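PDB 4CHJ: IMC sub-compartment protein ISP3 from Toxoplasma gondii, which adopts a pleckstrin homology fold and belongs to the inner membrane complex sub-compartment proteins, a group critical for replication of the parasite. Local coordinates for residues Asp130-Asp133 / Ala134-Val138; Phe140-Asp143 / Glu144-Asn148. All blocks are in the same frame, centred on the assembly; numbering follows the deposited sequence.

Contact 1: residues Asp130-Asp133 / Ala134-Val138; sequences DITD and AQCFV
D133 and A134 meet at the joint of the two segments, in the first turn of helix 131-149, and the amide N-H of each is bonded to D130, one to its side chain and the other to its carbonyl. The D130 side chain is the N-cap: its OD1 accepts from D133 N at 2.7 Å, nearly along the C-O axis and almost straight, with an N-H...O angle of 167°. OD1 thus serves an amide at the helix start that has no helical carbonyl to accept from it. One residue later the D130 carbonyl takes A134 N as the first bond of the i to i+4 ladder, A134 N lying 3.2 Å from D130 O in the carbonyl plane. From there the ladder runs on, with Q135 N on I131 O (2.8 Å), C136 N on T132 O and F137 N on D133 O.

The D133 carboxylate swings off the helix, CG set anti to its own carbonyl carbon (chi1 -83°), and forms a salt bridge with R41 of helix 32-44. On another side of the turn, the I131 and Q135 side chains run alongside each other in the same direction. The CG2 branch of I131 rests against the amide of Q135, 3.6 Å from NE2, while the methylene CG of Q135 sits 3.0 Å from I131 O, the Q135 chain running extended beyond it. A134 CB packs on V113 of strand 113-117, and the F137 ring meets those of F126 and F128. This is an Asp N-cap opening the C-terminal helix that is a hallmark of the pleckstrin homology fold.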
ATOM      1  N   ASP A 130      10.309  -5.848  -2.375  1.00 56.76           N
ATOM      2  CA  ASP A 130      10.106  -7.018  -3.234  1.00 58.61           C
ATOM      3  C   ASP A 130       8.607  -7.303  -3.438  1.00 54.43           C
ATOM      4  O   ASP A 130       7.756  -6.667  -2.815  1.00 55.27           O
ATOM      5  CB  ASP A 130      10.792  -8.249  -2.614  1.00 63.82           C
ATOM      6  CG  ASP A 130      10.213  -8.626  -1.253  1.00 62.26           C
ATOM      7  OD1 ASP A 130       9.023  -8.375  -1.016  1.00 70.58           O
ATOM      8  OD2 ASP A 130      10.950  -9.166  -0.419  1.00 63.95           O
ATOM      9  N   ILE A 131       8.309  -8.307  -4.257  1.00 51.23           N
ATOM     10  CA  ILE A 131       6.951  -8.574  -4.719  1.00 56.40           C
ATOM     11  C   ILE A 131       6.088  -9.042  -3.574  1.00 59.96           C
ATOM     12  O   ILE A 131       4.920  -8.658  -3.441  1.00 60.00           O
ATOM     13  CB  ILE A 131       6.939  -9.664  -5.799  1.00 55.54           C
ATOM     14  CG1 ILE A 131       7.844  -9.253  -6.959  1.00 64.31           C
ATOM     15  CG2 ILE A 131       5.519  -9.889  -6.295  1.00 59.21           C
ATOM     16  CD1 ILE A 131       7.680 -10.074  -8.230  1.00 66.18           C
ATOM     17  N   THR A 132       6.682  -9.908  -2.774  1.00 55.52           N
ATOM     18  CA  THR A 132       6.050 -10.498  -1.632  1.00 53.38           C
ATOM     19  C   THR A 132       5.517  -9.444  -0.684  1.00 46.06           C
ATOM     20  O   THR A 132       4.362  -9.511  -0.238  1.00 45.09           O
ATOM     21  CB  THR A 132       7.090 -11.358  -0.890  1.00 59.80           C
ATOM     22  OG1 THR A 132       7.361 -12.531  -1.674  1.00 53.25           O
ATOM     23  CG2 THR A 132       6.613 -11.734   0.541  1.00 54.78           C
ATOM     24  N   ASP A 133       6.388  -8.516  -0.319  1.00 40.68           N
ATOM     25  CA  ASP A 133       6.014  -7.373   0.504  1.00 44.37           C
ATOM     26  C   ASP A 133       4.872  -6.560  -0.101  1.00 47.53           C
ATOM     27  O   ASP A 133       3.958  -6.130   0.606  1.00 46.11           O
ATOM     28  CB  ASP A 133       7.226  -6.483   0.730  1.00 50.90           C
ATOM     29  CG  ASP A 133       8.096  -6.976   1.868  1.00 54.06           C
ATOM     30  OD1 ASP A 133       7.765  -8.041   2.450  1.00 56.82           O
ATOM     31  OD2 ASP A 133       9.067  -6.284   2.224  1.00 57.26           O
ATOM     32  N   ALA A 134       4.907  -6.392  -1.417  1.00 50.90           N
ATOM     33  CA  ALA A 134       3.900  -5.593  -2.107  1.00 48.59           C
ATOM     34  C   ALA A 134       2.581  -6.318  -2.001  1.00 49.18           C
ATOM     35  O   ALA A 134       1.559  -5.730  -1.690  1.00 51.55           O
ATOM     36  CB  ALA A 134       4.285  -5.403  -3.562  1.00 41.44           C
ATOM     37  N   GLN A 135       2.633  -7.627  -2.193  1.00 49.89           N
ATOM     38  CA  GLN A 135       1.438  -8.447  -2.149  1.00 52.76           C
ATOM     39  C   GLN A 135       0.873  -8.566  -0.737  1.00 50.34           C
ATOM     40  O   GLN A 135      -0.341  -8.656  -0.568  1.00 53.92           O
ATOM     41  CB  GLN A 135       1.725  -9.817  -2.751  1.00 63.05           C
ATOM     42  CG  GLN A 135       2.200  -9.717  -4.192  1.00 64.86           C
ATOM     43  CD  GLN A 135       2.148 -11.033  -4.936  1.00 68.80           C
ATOM     44  OE1 GLN A 135       2.205 -12.106  -4.337  1.00 69.30           O
ATOM     45  NE2 GLN A 135       2.088 -10.952  -6.258  1.00 67.91           N
ATOM     46  N   CYS A 136       1.731  -8.452   0.271  1.00 49.90           N
ATOM     47  CA  CYS A 136       1.272  -8.335   1.659  1.00 50.18           C
ATOM     48  C   CYS A 136       0.569  -7.024   1.935  1.00 48.71           C
ATOM     49  O   CYS A 136      -0.408  -6.974   2.694  1.00 50.74           O
ATOM     50  CB  CYS A 136       2.444  -8.476   2.631  1.00 51.31           C
ATOM     51  SG  CYS A 136       3.120 -10.147   2.682  1.00 54.50           S
ATOM     52  N   PHE A 137       1.101  -5.935   1.396  1.00 46.70           N
ATOM     53  CA  PHE A 137       0.498  -4.637   1.640  1.00 40.72           C
ATOM     54  C   PHE A 137      -0.864  -4.638   0.968  1.00 36.94           C
ATOM     55  O   PHE A 137      -1.871  -4.228   1.558  1.00 38.89           O
ATOM     56  CB  PHE A 137       1.403  -3.555   1.106  1.00 45.21           C
ATOM     57  CG  PHE A 137       0.891  -2.182   1.324  1.00 46.66           C
ATOM     58  CD1 PHE A 137       0.759  -1.676   2.587  1.00 48.61           C
ATOM     59  CD2 PHE A 137       0.556  -1.375   0.241  1.00 51.71           C
ATOM     60  CE1 PHE A 137       0.273  -0.401   2.785  1.00 50.07           C
ATOM     61  CE2 PHE A 137       0.091  -0.092   0.435  1.00 48.09           C
ATOM     62  CZ  PHE A 137      -0.041   0.396   1.706  1.00 46.14           C
ATOM     63  N   VAL A 138      -0.932  -5.270  -0.198  1.00 36.59           N
ATOM     64  CA  VAL A 138      -2.209  -5.440  -0.885  1.00 44.49           C
ATOM     65  C   VAL A 138      -3.254  -6.177   0.011  1.00 47.74           C
ATOM     66  O   VAL A 138      -4.420  -5.747   0.129  1.00 51.45           O
ATOM     67  CB  VAL A 138      -2.031  -6.153  -2.261  1.00 48.17           C
ATOM     68  CG1 VAL A 138      -3.383  -6.497  -2.877  1.00 49.26           C
ATOM     69  CG2 VAL A 138      -1.268  -5.269  -3.239  1.00 51.99           C
TER

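Contact 2: residues Phe140-Asp143 / Glu144-Asn148; sequences FLDD and EIKKN
The carbonyls of F140, L141, D142 and D143 accept from the amides of E144, I145, K146 and K147 in four consecutive i to i+4 bonds of similar length, the first, E144 N to F140 O, measuring 3.2 Å and the last, K147 N to D143 O, running nearly straight at 170°. F140 and E144 carry the side-chain contact. The phenyl group projects with CG anti to its backbone N, and the E144 chain, bent at chi2 (-56°), folds back over it. E144 CG lies above one face of the F140 ring, offset toward the rim and 4.2 Å from the ring centroid, a CH-pi contact; beyond it E144 OE2 comes within 3.4 Å of F140 CE1, the carboxylate plane turned 57° from the ring. E144 OE1 is met by K147 NZ at 2.6 Å, from the syn side and somewhat out of the carboxylate plane, in a salt bridge one turn further on. R66 adds a long, weak ion pair to OE2. E144 is a buried residue whose carboxylate lies beside an aromatic ring and pairs with a lysine of its own helix; this pairing probably favours the ionised form and helps fix the rotation of the group.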
ATOM      1  N   PHE A 140      -3.143  -6.527   3.315  1.00 42.73           N
ATOM      2  CA  PHE A 140      -3.422  -5.707   4.479  1.00 45.44           C
ATOM      3  C   PHE A 140      -4.452  -4.640   4.127  1.00 51.09           C
ATOM      4  O   PHE A 140      -5.394  -4.403   4.875  1.00 63.01           O
ATOM      5  CB  PHE A 140      -2.131  -5.061   4.980  1.00 44.47           C
ATOM      6  CG  PHE A 140      -2.349  -3.909   5.910  1.00 50.34           C
ATOM      7  CD1 PHE A 140      -2.963  -4.097   7.130  1.00 49.24           C
ATOM      8  CD2 PHE A 140      -1.945  -2.637   5.559  1.00 58.86           C
ATOM      9  CE1 PHE A 140      -3.168  -3.038   7.988  1.00 55.79           C
ATOM     10  CE2 PHE A 140      -2.145  -1.571   6.411  1.00 60.13           C
ATOM     11  CZ  PHE A 140      -2.759  -1.772   7.628  1.00 60.55           C
ATOM     12  N   LEU A 141      -4.277  -4.019   2.967  1.00 56.43           N
ATOM     13  CA  LEU A 141      -5.194  -2.990   2.498  1.00 52.22           C
ATOM     14  C   LEU A 141      -6.575  -3.573   2.268  1.00 48.49           C
ATOM     15  O   LEU A 141      -7.582  -2.942   2.561  1.00 56.99           O
ATOM     16  CB  LEU A 141      -4.674  -2.340   1.216  1.00 48.94           C
ATOM     17  CG  LEU A 141      -3.501  -1.376   1.370  1.00 50.23           C
ATOM     18  CD1 LEU A 141      -3.239  -0.640   0.069  1.00 50.52           C
ATOM     19  CD2 LEU A 141      -3.761  -0.396   2.500  1.00 47.32           C
ATOM     20  N   ASP A 142      -6.614  -4.785   1.734  1.00 48.92           N
ATOM     21  CA  ASP A 142      -7.872  -5.437   1.432  1.00 56.57           C
ATOM     22  C   ASP A 142      -8.687  -5.653   2.697  1.00 59.95           C
ATOM     23  O   ASP A 142      -9.895  -5.445   2.702  1.00 59.15           O
ATOM     24  CB  ASP A 142      -7.615  -6.782   0.762  1.00 67.08           C
ATOM     25  CG  ASP A 142      -8.320  -6.912  -0.563  1.00 81.64           C
ATOM     26  OD1 ASP A 142      -9.567  -6.882  -0.576  1.00 86.95           O
ATOM     27  OD2 ASP A 142      -7.628  -7.048  -1.592  1.00 85.15           O
ATOM     28  N   ASP A 143      -8.024  -6.064   3.770  1.00 53.86           N
ATOM     29  CA  ASP A 143      -8.705  -6.282   5.036  1.00 54.50           C
ATOM     30  C   ASP A 143      -9.295  -4.993   5.587  1.00 54.59           C
ATOM     31  O   ASP A 143     -10.415  -4.981   6.085  1.00 59.09           O
ATOM     32  CB  ASP A 143      -7.748  -6.888   6.059  1.00 54.47           C
ATOM     33  CG  ASP A 143      -7.288  -8.270   5.673  1.00 57.55           C
ATOM     34  OD1 ASP A 143      -8.022  -8.957   4.939  1.00 69.82           O
ATOM     35  OD2 ASP A 143      -6.189  -8.671   6.101  1.00 70.78           O
ATOM     36  N   GLU A 144      -8.537  -3.910   5.485  1.00 57.35           N
ATOM     37  CA  GLU A 144      -8.966  -2.617   6.012  1.00 58.90           C
ATOM     38  C   GLU A 144     -10.163  -2.107   5.259  1.00 53.06           C
ATOM     39  O   GLU A 144     -11.097  -1.597   5.845  1.00 58.51           O
ATOM     40  CB  GLU A 144      -7.834  -1.614   5.906  1.00 60.07           C
ATOM     41  CG  GLU A 144      -6.659  -1.985   6.780  1.00 68.66           C
ATOM     42  CD  GLU A 144      -7.059  -2.155   8.244  1.00 72.40           C
ATOM     43  OE1 GLU A 144      -8.030  -1.479   8.674  1.00 62.34           O
ATOM     44  OE2 GLU A 144      -6.399  -2.958   8.963  1.00 67.55           O
ATOM     45  N   ILE A 145     -10.150  -2.318   3.956  1.00 54.42           N
ATOM     46  CA  ILE A 145     -11.229  -1.881   3.081  1.00 62.81           C
ATOM     47  C   ILE A 145     -12.539  -2.623   3.361  1.00 67.05           C
ATOM     48  O   ILE A 145     -13.603  -2.018   3.399  1.00 69.62           O
ATOM     49  CB  ILE A 145     -10.833  -2.095   1.616  1.00 56.42           C
ATOM     50  CG1 ILE A 145      -9.778  -1.066   1.227  1.00 54.35           C
ATOM     51  CG2 ILE A 145     -12.051  -2.001   0.699  1.00 53.24           C
ATOM     52  CD1 ILE A 145      -9.082  -1.382  -0.070  1.00 51.51           C
ATOM     53  N   LYS A 146     -12.446  -3.940   3.526  1.00 73.78           N
ATOM     54  CA  LYS A 146     -13.591  -4.756   3.895  1.00 74.80           C
ATOM     55  C   LYS A 146     -14.168  -4.284   5.221  1.00 73.89           C
ATOM     56  O   LYS A 146     -15.364  -4.004   5.314  1.00 72.96           O
ATOM     57  CB  LYS A 146     -13.187  -6.228   3.978  1.00 82.11           C
ATOM     58  CG  LYS A 146     -13.082  -6.904   2.614  1.00 98.07           C
ATOM     59  CD  LYS A 146     -12.081  -8.066   2.590  1.00114.34           C
ATOM     60  CE  LYS A 146     -12.659  -9.353   3.183  1.00115.27           C
ATOM     61  NZ  LYS A 146     -12.062 -10.584   2.583  1.00109.56           N
ATOM     62  N   LYS A 147     -13.310  -4.181   6.234  1.00 64.30           N
ATOM     63  CA  LYS A 147     -13.682  -3.569   7.515  1.00 72.91           C
ATOM     64  C   LYS A 147     -14.451  -2.282   7.309  1.00 75.12           C
ATOM     65  O   LYS A 147     -15.543  -2.109   7.849  1.00 97.43           O
ATOM     66  CB  LYS A 147     -12.434  -3.233   8.320  1.00 70.05           C
ATOM     67  CG  LYS A 147     -12.171  -4.158   9.475  1.00 72.72           C
ATOM     68  CD  LYS A 147     -11.213  -3.523  10.467  1.00 74.91           C
ATOM     69  CE  LYS A 147      -9.773  -3.874  10.135  1.00 77.62           C
ATOM     70  NZ  LYS A 147      -8.825  -2.868  10.692  1.00 87.87           N
ATOM     71  N   ASN A 148     -13.862  -1.369   6.544  1.00 75.52           N
ATOM     72  CA  ASN A 148     -14.382  -0.016   6.382  1.00 73.24           C
ATOM     73  C   ASN A 148     -15.763  -0.013   5.760  1.00 78.75           C
ATOM     74  O   ASN A 148     -16.630   0.769   6.139  1.00 81.54           O
ATOM     75  CB  ASN A 148     -13.432   0.818   5.527  1.00 72.80           C
ATOM     76  CG  ASN A 148     -12.096   1.046   6.196  1.00 67.99           C
ATOM     77  OD1 ASN A 148     -11.908   0.709   7.360  1.00 73.91           O
ATOM     78  ND2 ASN A 148     -11.159   1.622   5.460  1.00 71.72           N
TER

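In the fold
Contacts 1 and 2 lie in series on helix 131-149, their centres 15 Å apart; S139 alone separates their ranges, and they do not otherwise touch. Contact 1, centred 8 Å from the middle of the chain, faces helix 32-44 through D133 and C136, and strand 113-117 through A134, F137 and V138. Contact 2 is farther out, at 11 Å, where L141 and I145 pack on strand 87-91 and N148 ND2 bonds to the carbonyls of L84 and I87. Together they lay one helix against the strands 113-117 and 87-91, consistent with the C-terminal helix that closes one end of the barrel in pleckstrin homology domains.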